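Local atomic coordinates of methyltransferase FkbM (Methylobacillus flagellatus KT, PDB entry 2PY6), a protein that probably transfers methyl groups to a substrate, in the manner of methyltransferases. Residues V56-K61 with L114-T119; S227-D232 with I332-T337; G250-V255 with T278-R283. All coordinates share one frame; numbering follows the deposited sequence. Where two conformers were deposited one is given.

Contact 1 (V56-K61 with L114-T119)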
loop_
_atom_site.group_PDB
_atom_site.type_symbol
_atom_site.label_atom_id
_atom_site.label_comp_id
_atom_site.label_asym_id
_atom_site.label_seq_id
_atom_site.Cartn_x
_atom_site.Cartn_y
_atom_site.Cartn_z
ATOM N N VAL A 56 7.365 -13.044 27.059
ATOM C CA VAL A 56 6.444 -12.498 26.045
ATOM C C VAL A 56 7.295 -11.934 24.899
ATOM O O VAL A 56 8.221 -11.140 25.130
ATOM C CB VAL A 56 5.550 -11.365 26.593
ATOM C CG1 VAL A 56 4.699 -10.772 25.482
ATOM C CG2 VAL A 56 4.638 -11.873 27.678
ATOM N N ILE A 57 6.981 -12.344 23.674
ATOM C CA ILE A 57 7.667 -11.859 22.501
ATOM C C ILE A 57 6.980 -10.578 22.031
ATOM O O ILE A 57 5.765 -10.581 21.805
ATOM C CB ILE A 57 7.610 -12.877 21.336
ATOM C CG1 ILE A 57 8.184 -14.244 21.753
ATOM C CG2 ILE A 57 8.280 -12.316 20.111
ATOM C CD1 ILE A 57 9.463 -14.196 22.499
ATOM N N LEU A 58 7.740 -9.487 21.889
ATOM C CA LEU A 58 7.162 -8.249 21.383
ATOM C C LEU A 58 7.493 -8.163 19.912
ATOM O O LEU A 58 8.675 -8.141 19.534
ATOM C CB LEU A 58 7.715 -7.032 22.118
ATOM C CG LEU A 58 7.628 -7.067 23.636
ATOM C CD1 LEU A 58 8.303 -5.814 24.232
ATOM C CD2 LEU A 58 6.163 -7.221 24.100
ATOM N N GLY A 59 6.454 -8.110 19.091
ATOM C CA GLY A 59 6.589 -8.063 17.636
ATOM C C GLY A 59 6.496 -9.436 16.992
ATOM O O GLY A 59 6.945 -10.416 17.561
ATOM N N THR A 60 5.901 -9.509 15.803
ATOM C CA THR A 60 5.766 -10.779 15.090
ATOM C C THR A 60 6.491 -10.762 13.734
ATOM O O THR A 60 6.369 -11.700 12.954
ATOM C CB THR A 60 4.285 -11.187 14.868
ATOM O OG1 THR A 60 3.604 -10.204 14.080
ATOM C CG2 THR A 60 3.551 -11.392 16.179
ATOM N N LYS A 61 7.280 -9.720 13.491
ATOM C CA LYS A 61 7.968 -9.526 12.231
ATOM C C LYS A 61 9.473 -9.359 12.438
ATOM O O LYS A 61 10.121 -8.767 11.576
ATOM C CB LYS A 61 7.424 -8.260 11.518
ATOM C CG LYS A 61 5.971 -8.329 11.045
ATOM N N LEU A 114 8.072 -12.144 34.701
ATOM C CA LEU A 114 7.716 -12.143 33.277
ATOM C C LEU A 114 8.682 -11.193 32.572
ATOM O O LEU A 114 8.766 -10.008 32.931
ATOM C CB LEU A 114 6.279 -11.661 33.043
ATOM C CG LEU A 114 5.805 -11.631 31.574
ATOM C CD1 LEU A 114 5.742 -13.036 30.974
ATOM C CD2 LEU A 114 4.460 -10.933 31.457
ATOM N N VAL A 115 9.400 -11.723 31.581
ATOM C CA VAL A 115 10.366 -10.956 30.799
ATOM C C VAL A 115 9.793 -10.721 29.387
ATOM O O VAL A 115 9.043 -11.555 28.863
ATOM C CB VAL A 115 11.682 -11.710 30.739
ATOM C CG1 VAL A 115 12.719 -10.951 29.946
ATOM C CG2 VAL A 115 12.198 -11.979 32.179
ATOM N N ALA A 116 10.133 -9.586 28.776
ATOM C CA ALA A 116 9.717 -9.312 27.411
ATOM C C ALA A 116 10.924 -9.341 26.451
ATOM O O ALA A 116 11.964 -8.733 26.699
ATOM C CB ALA A 116 8.981 -7.992 27.329
ATOM N N LEU A 117 10.799 -10.095 25.372
ATOM C CA LEU A 117 11.821 -10.085 24.321
ATOM C C LEU A 117 11.399 -9.116 23.218
ATOM O O LEU A 117 10.462 -9.391 22.493
ATOM C CB LEU A 117 12.036 -11.476 23.749
ATOM C CG LEU A 117 12.875 -11.610 22.462
ATOM C CD1 LEU A 117 14.188 -10.842 22.451
ATOM C CD2 LEU A 117 13.153 -13.072 22.228
ATOM N N ASN A 118 12.090 -7.984 23.105
ATOM C CA ASN A 118 11.839 -7.024 22.038
ATOM C C ASN A 118 12.560 -7.552 20.785
ATOM O O ASN A 118 13.785 -7.443 20.677
ATOM C CB ASN A 118 12.320 -5.626 22.441
ATOM C CG ASN A 118 11.883 -4.525 21.470
ATOM O OD1 ASN A 118 11.391 -4.802 20.393
ATOM N ND2 ASN A 118 12.065 -3.263 21.871
ATOM N N THR A 119 11.779 -8.095 19.837
ATOM C CA THR A 119 12.301 -8.661 18.566
ATOM C C THR A 119 12.522 -7.619 17.441
ATOM O O THR A 119 13.112 -7.936 16.387
ATOM C CB THR A 119 11.359 -9.754 17.992
ATOM O OG1 THR A 119 10.106 -9.171 17.575
ATOM C CG2 THR A 119 11.133 -10.834 18.989
HETATM O O HOH W 1 8.977 -7.733 15.272
#

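Contact 2 (S227-D232 with I332-T337)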
loop_
_atom_site.group_PDB
_atom_site.type_symbol
_atom_site.label_atom_id
_atom_site.label_comp_id
_atom_site.label_asym_id
_atom_site.label_seq_id
_atom_site.Cartn_x
_atom_site.Cartn_y
_atom_site.Cartn_z
ATOM N N SER A 227 37.117 1.683 -16.955
ATOM C CA SER A 227 37.517 0.451 -17.621
ATOM C C SER A 227 37.626 -0.693 -16.619
ATOM O O SER A 227 38.497 -1.573 -16.731
ATOM C CB SER A 227 38.893 0.652 -18.237
ATOM O OG SER A 227 38.926 1.853 -18.953
ATOM N N GLU A 228 36.733 -0.706 -15.645
ATOM C CA GLU A 228 36.806 -1.723 -14.614
ATOM C C GLU A 228 36.449 -3.098 -15.176
ATOM O O GLU A 228 35.662 -3.199 -16.099
ATOM C CB GLU A 228 35.883 -1.362 -13.456
ATOM C CG GLU A 228 36.308 -0.067 -12.714
ATOM C CD GLU A 228 37.400 -0.278 -11.687
ATOM O OE1 GLU A 228 37.586 -1.419 -11.216
ATOM O OE2 GLU A 228 38.051 0.713 -11.286
ATOM N N LYS A 229 37.062 -4.120 -14.581
ATOM C CA LYS A 229 36.813 -5.527 -14.858
ATOM C C LYS A 229 36.494 -6.116 -13.495
ATOM O O LYS A 229 37.387 -6.329 -12.652
ATOM C CB LYS A 229 38.009 -6.204 -15.557
ATOM C CG LYS A 229 38.336 -5.612 -16.971
ATOM C CD LYS A 229 39.724 -6.068 -17.484
ATOM C CE LYS A 229 39.997 -5.600 -18.934
ATOM N NZ LYS A 229 41.404 -5.860 -19.468
HETATM N N MSE A 230 35.195 -6.304 -13.268
HETATM C CA MSE A 230 34.670 -6.764 -11.979
HETATM C C MSE A 230 34.244 -8.232 -11.883
HETATM O O MSE A 230 33.465 -8.719 -12.724
HETATM C CB MSE A 230 33.423 -5.905 -11.611
HETATM C CG MSE A 230 32.863 -6.262 -10.308
HETATM SE SE MSE A 230 31.420 -5.239 -9.577
HETATM C CE MSE A 230 30.121 -5.443 -10.786
ATOM N N VAL A 231 34.765 -8.916 -10.857
ATOM C CA VAL A 231 34.301 -10.248 -10.500
ATOM C C VAL A 231 33.238 -9.970 -9.423
ATOM O O VAL A 231 33.518 -9.439 -8.326
ATOM C CB VAL A 231 35.427 -11.176 -9.975
ATOM C CG1 VAL A 231 34.884 -12.545 -9.568
ATOM C CG2 VAL A 231 36.525 -11.325 -11.024
ATOM N N ASP A 232 31.998 -10.273 -9.783
ATOM C CA ASP A 232 30.847 -10.105 -8.889
ATOM C C ASP A 232 30.561 -11.500 -8.316
ATOM O O ASP A 232 29.776 -12.290 -8.853
ATOM C CB ASP A 232 29.696 -9.521 -9.684
ATOM C CG ASP A 232 28.448 -9.338 -8.880
ATOM O OD1 ASP A 232 28.421 -9.695 -7.684
ATOM O OD2 ASP A 232 27.473 -8.850 -9.482
ATOM N N ILE A 332 37.188 -16.789 -14.725
ATOM C CA ILE A 332 37.485 -15.569 -15.482
ATOM C C ILE A 332 38.546 -15.811 -16.542
ATOM O O ILE A 332 39.250 -16.831 -16.492
ATOM C CB ILE A 332 37.886 -14.376 -14.545
ATOM C CG1 ILE A 332 39.250 -14.553 -13.873
ATOM C CG2 ILE A 332 36.789 -14.122 -13.506
ATOM C CD1 ILE A 332 39.556 -13.466 -12.845
ATOM N N ASP A 333 38.638 -14.881 -17.503
ATOM C CA ASP A 333 39.562 -15.010 -18.622
ATOM C C ASP A 333 40.398 -13.755 -18.837
ATOM O O ASP A 333 40.898 -13.537 -19.922
ATOM C CB ASP A 333 38.796 -15.354 -19.910
ATOM C CG ASP A 333 37.703 -14.330 -20.233
ATOM O OD1 ASP A 333 37.500 -13.347 -19.473
ATOM O OD2 ASP A 333 37.052 -14.508 -21.272
ATOM N N ASP A 334 40.557 -12.956 -17.790
ATOM C CA ASP A 334 41.311 -11.735 -17.870
ATOM C C ASP A 334 41.627 -11.315 -16.443
ATOM O O ASP A 334 41.046 -11.824 -15.471
ATOM C CB ASP A 334 40.508 -10.656 -18.603
ATOM C CG ASP A 334 41.382 -9.510 -19.139
ATOM O OD1 ASP A 334 42.617 -9.527 -18.949
ATOM O OD2 ASP A 334 40.831 -8.579 -19.756
ATOM N N ALA A 335 42.575 -10.398 -16.334
ATOM C CA ALA A 335 42.989 -9.827 -15.098
ATOM C C ALA A 335 41.909 -8.841 -14.608
ATOM O O ALA A 335 41.530 -7.891 -15.342
ATOM C CB ALA A 335 44.325 -9.128 -15.298
ATOM N N PRO A 336 41.363 -9.094 -13.390
ATOM C CA PRO A 336 40.364 -8.177 -12.867
ATOM C C PRO A 336 40.993 -6.958 -12.200
ATOM O O PRO A 336 42.172 -6.959 -11.832
ATOM C CB PRO A 336 39.594 -9.025 -11.840
ATOM C CG PRO A 336 40.573 -9.990 -11.331
ATOM C CD PRO A 336 41.609 -10.215 -12.456
ATOM N N THR A 337 40.191 -5.915 -12.108
ATOM C CA THR A 337 40.539 -4.679 -11.437
ATOM C C THR A 337 39.783 -4.561 -10.104
ATOM O O THR A 337 40.158 -3.750 -9.276
ATOM C CB THR A 337 40.164 -3.458 -12.334
ATOM O OG1 THR A 337 38.747 -3.431 -12.569
ATOM C CG2 THR A 337 40.899 -3.511 -13.693
#

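Contact 3 (G250-V255 with T278-R283)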
loop_
_atom_site.group_PDB
_atom_site.type_symbol
_atom_site.label_atom_id
_atom_site.label_comp_id
_atom_site.label_asym_id
_atom_site.label_seq_id
_atom_site.Cartn_x
_atom_site.Cartn_y
_atom_site.Cartn_z
ATOM N N GLY A 250 27.651 3.858 -16.716
ATOM C CA GLY A 250 27.542 2.910 -17.817
ATOM C C GLY A 250 28.820 2.642 -18.572
ATOM O O GLY A 250 28.778 2.354 -19.733
ATOM N N LYS A 251 29.970 2.722 -17.913
ATOM C CA LYS A 251 31.259 2.516 -18.595
ATOM C C LYS A 251 32.202 1.590 -17.841
ATOM O O LYS A 251 32.780 1.962 -16.813
ATOM C CB LYS A 251 31.964 3.852 -18.830
ATOM C CG LYS A 251 31.238 4.791 -19.745
ATOM C CD LYS A 251 31.920 6.151 -19.756
ATOM N N PHE A 252 32.337 0.376 -18.354
ATOM C CA PHE A 252 33.269 -0.621 -17.801
ATOM C C PHE A 252 33.747 -1.554 -18.910
ATOM O O PHE A 252 33.213 -1.537 -20.002
ATOM C CB PHE A 252 32.648 -1.396 -16.623
ATOM C CG PHE A 252 31.336 -2.033 -16.944
ATOM C CD1 PHE A 252 31.293 -3.321 -17.474
ATOM C CD2 PHE A 252 30.149 -1.343 -16.736
ATOM C CE1 PHE A 252 30.095 -3.913 -17.794
ATOM C CE2 PHE A 252 28.939 -1.925 -17.050
ATOM C CZ PHE A 252 28.916 -3.213 -17.587
ATOM N N GLU A 253 34.765 -2.357 -18.620
ATOM C CA GLU A 253 35.291 -3.300 -19.586
ATOM C C GLU A 253 34.683 -4.688 -19.491
ATOM O O GLU A 253 34.425 -5.322 -20.504
ATOM C CB GLU A 253 36.822 -3.406 -19.472
ATOM C CG GLU A 253 37.571 -2.255 -20.157
ATOM C CD GLU A 253 37.270 -2.184 -21.646
ATOM O OE1 GLU A 253 37.354 -3.235 -22.327
ATOM O OE2 GLU A 253 36.944 -1.078 -22.125
ATOM N N ARG A 254 34.472 -5.181 -18.283
ATOM C CA ARG A 254 33.997 -6.538 -18.145
ATOM C C ARG A 254 33.362 -6.789 -16.803
ATOM O O ARG A 254 33.770 -6.208 -15.798
ATOM C CB ARG A 254 35.200 -7.464 -18.292
ATOM C CG ARG A 254 34.948 -8.916 -18.623
ATOM C CD ARG A 254 34.306 -9.183 -19.962
ATOM N NE ARG A 254 34.279 -10.630 -20.213
ATOM C CZ ARG A 254 33.464 -11.504 -19.622
ATOM N NH1 ARG A 254 32.527 -11.116 -18.743
ATOM N NH2 ARG A 254 33.568 -12.784 -19.922
ATOM N N VAL A 255 32.330 -7.631 -16.789
ATOM C CA VAL A 255 31.776 -8.108 -15.533
ATOM C C VAL A 255 31.561 -9.612 -15.601
ATOM O O VAL A 255 30.880 -10.094 -16.477
ATOM C CB VAL A 255 30.469 -7.387 -15.130
ATOM C CG1 VAL A 255 29.902 -8.007 -13.861
ATOM C CG2 VAL A 255 30.733 -5.887 -14.926
ATOM N N THR A 278 21.974 -1.787 -24.229
ATOM C CA THR A 278 23.085 -0.914 -23.813
ATOM C C THR A 278 24.322 -1.294 -24.619
ATOM O O THR A 278 24.353 -2.369 -25.223
ATOM C CB THR A 278 23.415 -1.061 -22.322
ATOM O OG1 THR A 278 23.974 -2.368 -22.063
ATOM C CG2 THR A 278 22.174 -0.829 -21.449
ATOM N N ASN A 279 25.345 -0.439 -24.652
ATOM C CA ASN A 279 26.581 -0.833 -25.380
ATOM C C ASN A 279 27.517 -1.751 -24.558
ATOM O O ASN A 279 28.526 -2.196 -25.080
ATOM C CB ASN A 279 27.333 0.377 -25.963
ATOM C CG ASN A 279 27.937 1.269 -24.893
ATOM O OD1 ASN A 279 27.713 1.074 -23.692
ATOM N ND2 ASN A 279 28.705 2.266 -25.323
ATOM N N PHE A 280 27.164 -2.037 -23.297
ATOM C CA PHE A 280 27.948 -2.902 -22.383
ATOM C C PHE A 280 27.357 -4.295 -22.095
ATOM O O PHE A 280 27.938 -5.059 -21.336
ATOM C CB PHE A 280 28.229 -2.193 -21.039
ATOM C CG PHE A 280 26.978 -1.785 -20.254
ATOM C CD1 PHE A 280 26.223 -2.717 -19.546
ATOM C CD2 PHE A 280 26.600 -0.458 -20.177
ATOM C CE1 PHE A 280 25.111 -2.330 -18.811
ATOM C CE2 PHE A 280 25.480 -0.073 -19.443
ATOM C CZ PHE A 280 24.750 -1.004 -18.756
ATOM N N ALA A 281 26.220 -4.626 -22.696
ATOM C CA ALA A 281 25.576 -5.940 -22.519
ATOM C C ALA A 281 26.484 -7.131 -22.832
ATOM O O ALA A 281 26.418 -8.178 -22.164
ATOM C CB ALA A 281 24.339 -6.013 -23.391
ATOM N N SER A 282 27.327 -6.971 -23.851
ATOM C CA SER A 282 28.213 -8.039 -24.322
ATOM C C SER A 282 29.395 -8.262 -23.405
ATOM O O SER A 282 30.067 -9.274 -23.514
ATOM C CB SER A 282 28.724 -7.726 -25.737
ATOM O OG SER A 282 29.411 -6.469 -25.804
ATOM N N ARG A 283 29.636 -7.325 -22.498
ATOM C CA ARG A 283 30.757 -7.393 -21.568
ATOM C C ARG A 283 30.418 -8.106 -20.263
ATOM O O ARG A 283 31.290 -8.285 -19.427
ATOM C CB ARG A 283 31.252 -5.987 -21.253
ATOM C CG ARG A 283 31.726 -5.230 -22.454
ATOM C CD ARG A 283 31.821 -3.754 -22.158
ATOM N NE ARG A 283 32.148 -2.991 -23.359
ATOM C CZ ARG A 283 32.080 -1.664 -23.477
ATOM N NH1 ARG A 283 31.671 -0.884 -22.470
ATOM N NH2 ARG A 283 32.413 -1.108 -24.637
HETATM O O HOH W 2 29.516 1.668 -22.104
#

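Contact 1 (V56-K61 with L114-T119)
Chi1 of Thr-119, 67°, sets OG1 between the backbone N and the carbonyl carbon, at Leu-58 O, and leaves CG2 anti to the carbonyl carbon, against Ile-57 CG2. The hydroxyl gives its proton to Leu-58 O at 2.6 Å from Thr-119 OG1, and the same oxygen also accepts from Thr-119 N at 3.1 Å, so two donors of one residue grip it where the strands run out. The Thr-119 CG2 to Ile-57 CG2 distance, 3.4 Å, is tighter than normal methyl contact; the two side chains cross at about a right angle. A water bonded to Thr-119 OG1 also accepts from Lys-61 N, tying the turn after the strand to the same hydroxyl. An alanine here would probably leave Leu-58 O with a single grip from this residue, deprive the water of one of its two partners in this contact and open a gap beside Ile-57. Upstream the pair is a regular parallel ladder, Val-56 to Ala-116 and Leu-58 to Asn-118, within a mixed, mostly parallel Rossmann-like sheet flanked by helices, 54-58 lying between 77-82 and 114-118; Leu-58 N bonds Leu-117 O at 2.8 Å. On one face Leu-58 CD1 rests 3.8 Å from Ala-116 CB, and Phe-104 and Cys-133 of flanking helices close over them. On the other face Ile-57 and Leu-117 lie side by side, pointing the same way, Ile-57 CD1 to Leu-117 CD2 3.9 Å. Asn-118 shares a face with Leu-58, and its amide ND2 is bound by Asp-130 and the carbonyl of Lys-126 in helix 123-135. A CB on Gly-59 would lie 2.8 Å from Thr-119 OG1, a clash.

Contact 2 (S227-D232 with I332-T337)
Thr-337 OG1 stands between Glu-228 and the backbone of Lys-229 and works both ways. Thr-337 OG1 gives its proton to Glu-228 OE1 at 2.7 Å, meeting that oxygen from well above the carboxylate plane, and it accepts from Lys-229 N, also at 2.7 Å and nearly straight, with 172° at the hydrogen. The first torsion of Thr-337, 62°, sets OG1 between the backbone N and the carbonyl carbon, where both partners can reach it. Thr-337 N returns a bond to Lys-229 O, in the carbonyl plane on a lone pair, so backbone and side chain of one residue together clasp Glu-228 and Lys-229. The other carboxylate oxygen of Glu-228, OE2, forms a salt bridge with Lys-364 and accepts from Ser-225 N, which helps fix the group's rotation.

The tightly packed part lies further along, where Val-231 points toward segment 332-337. Its CG2 is 3.7 Å from Ile-332 CG2 and 3.9 Å from Pro-336 CB; Val-231 crosses Ile-332 at about a right angle but runs side by side with Pro-336. Trp-256 of the neighbouring strand touches both Val-231 and Ile-332. The looser, partly exposed side belongs to Lys-229. Beyond CG its chain is extended; Lys-229 CD lies 3.3 Å from Ala-335 O, and Lys-229 NZ ends in a salt bridge with Asp-334 OD2 at 2.8 Å. The ammonium comes in on the syn side, tilted 33° from the carboxylate plane. Asp-334 OD1 accepts from Ala-335 N, so the carboxylate is also held by the next residue's backbone N-H. Helix 328-331 leads through 332-337 into strand 338-341, parallel neighbour of 229-233, and this adjacency of the first and fourth strands is typical of the Rossmann-like sheet of class I methyltransferases.

Contact 3 (G250-V255 with T278-R283)
Arg-283, Phe-252 and Phe-280 bury most of the surface here, and Arg-283 contributes the largest share. Its side chain, extended from CG to NE, runs across the carbonyls of Phe-252 and Glu-253: Arg-283 CB lies 3.3 Å from Glu-253 O, and Arg-283 NH1 ends 3.0 Å from Phe-252 O. Over the centre of one face of the guanidinium lies Asn-279 O. The backbone of Arg-283 makes the firmer link. Arg-283 O accepts from Val-255 N at 2.9 Å and from Arg-254 NH1 at 3.2 Å, the two donors arriving from opposite faces of the carbonyl plane. The bond from Val-255 is the straighter, 171° at the hydrogen against 136°. Arg-254 is held further by Thr-285 through NH1 and by a cation-pi contact with Trp-256.

Phe-252 and Phe-280 meet obliquely, planes at 49°. Phe-252 CZ comes 3.4 Å from Phe-280 CD1, and CE2 lies over one face of the Phe-280 ring, offset toward the rim, while the hydroxyl oxygen of Thr-278 sits over the centre of the opposite face. The Phe-280 ring is therefore clamped from both sides. Gly-250 O approaches Phe-280 CD2 to 3.6 Å; Ile-245 of helix 239-248 touches both rings and Leu-244 touches Phe-252. Gln-131 of a second subunit also packs on Phe-280, which brings this corner to a subunit boundary. A water donates to Gly-250 O at 2.6 Å and links that carbonyl to Asn-279. Strand 254-258, which segment 250-255 enters, is followed by helix 262-274 and then strand 284-287, its parallel neighbour: a beta-alpha-beta crossover at the edge of the Rossmann-like sheet.

In the fold
Contacts 2 and 3 belong to one sheet and touch: strands 229-233 and 254-258 are neighbours, joined by Glu-253 N to Glu-228 O at 2.8 Å and Met-230 N to Arg-254 O at 2.9 Å, both probable hydrogen bonds, and the centres of the two contacts lie 12 Å apart. Both gather where strands of this sheet begin. In class I methyltransferases the cofactor binds at the opposite, carboxyl ends of the strands, so neither contact is expected to line that pocket directly. Contact 1 lies in a separate, mixed sheet across the chain's centre, its centre about 47 Å from that of contact 2 and 48 Å from that of contact 3.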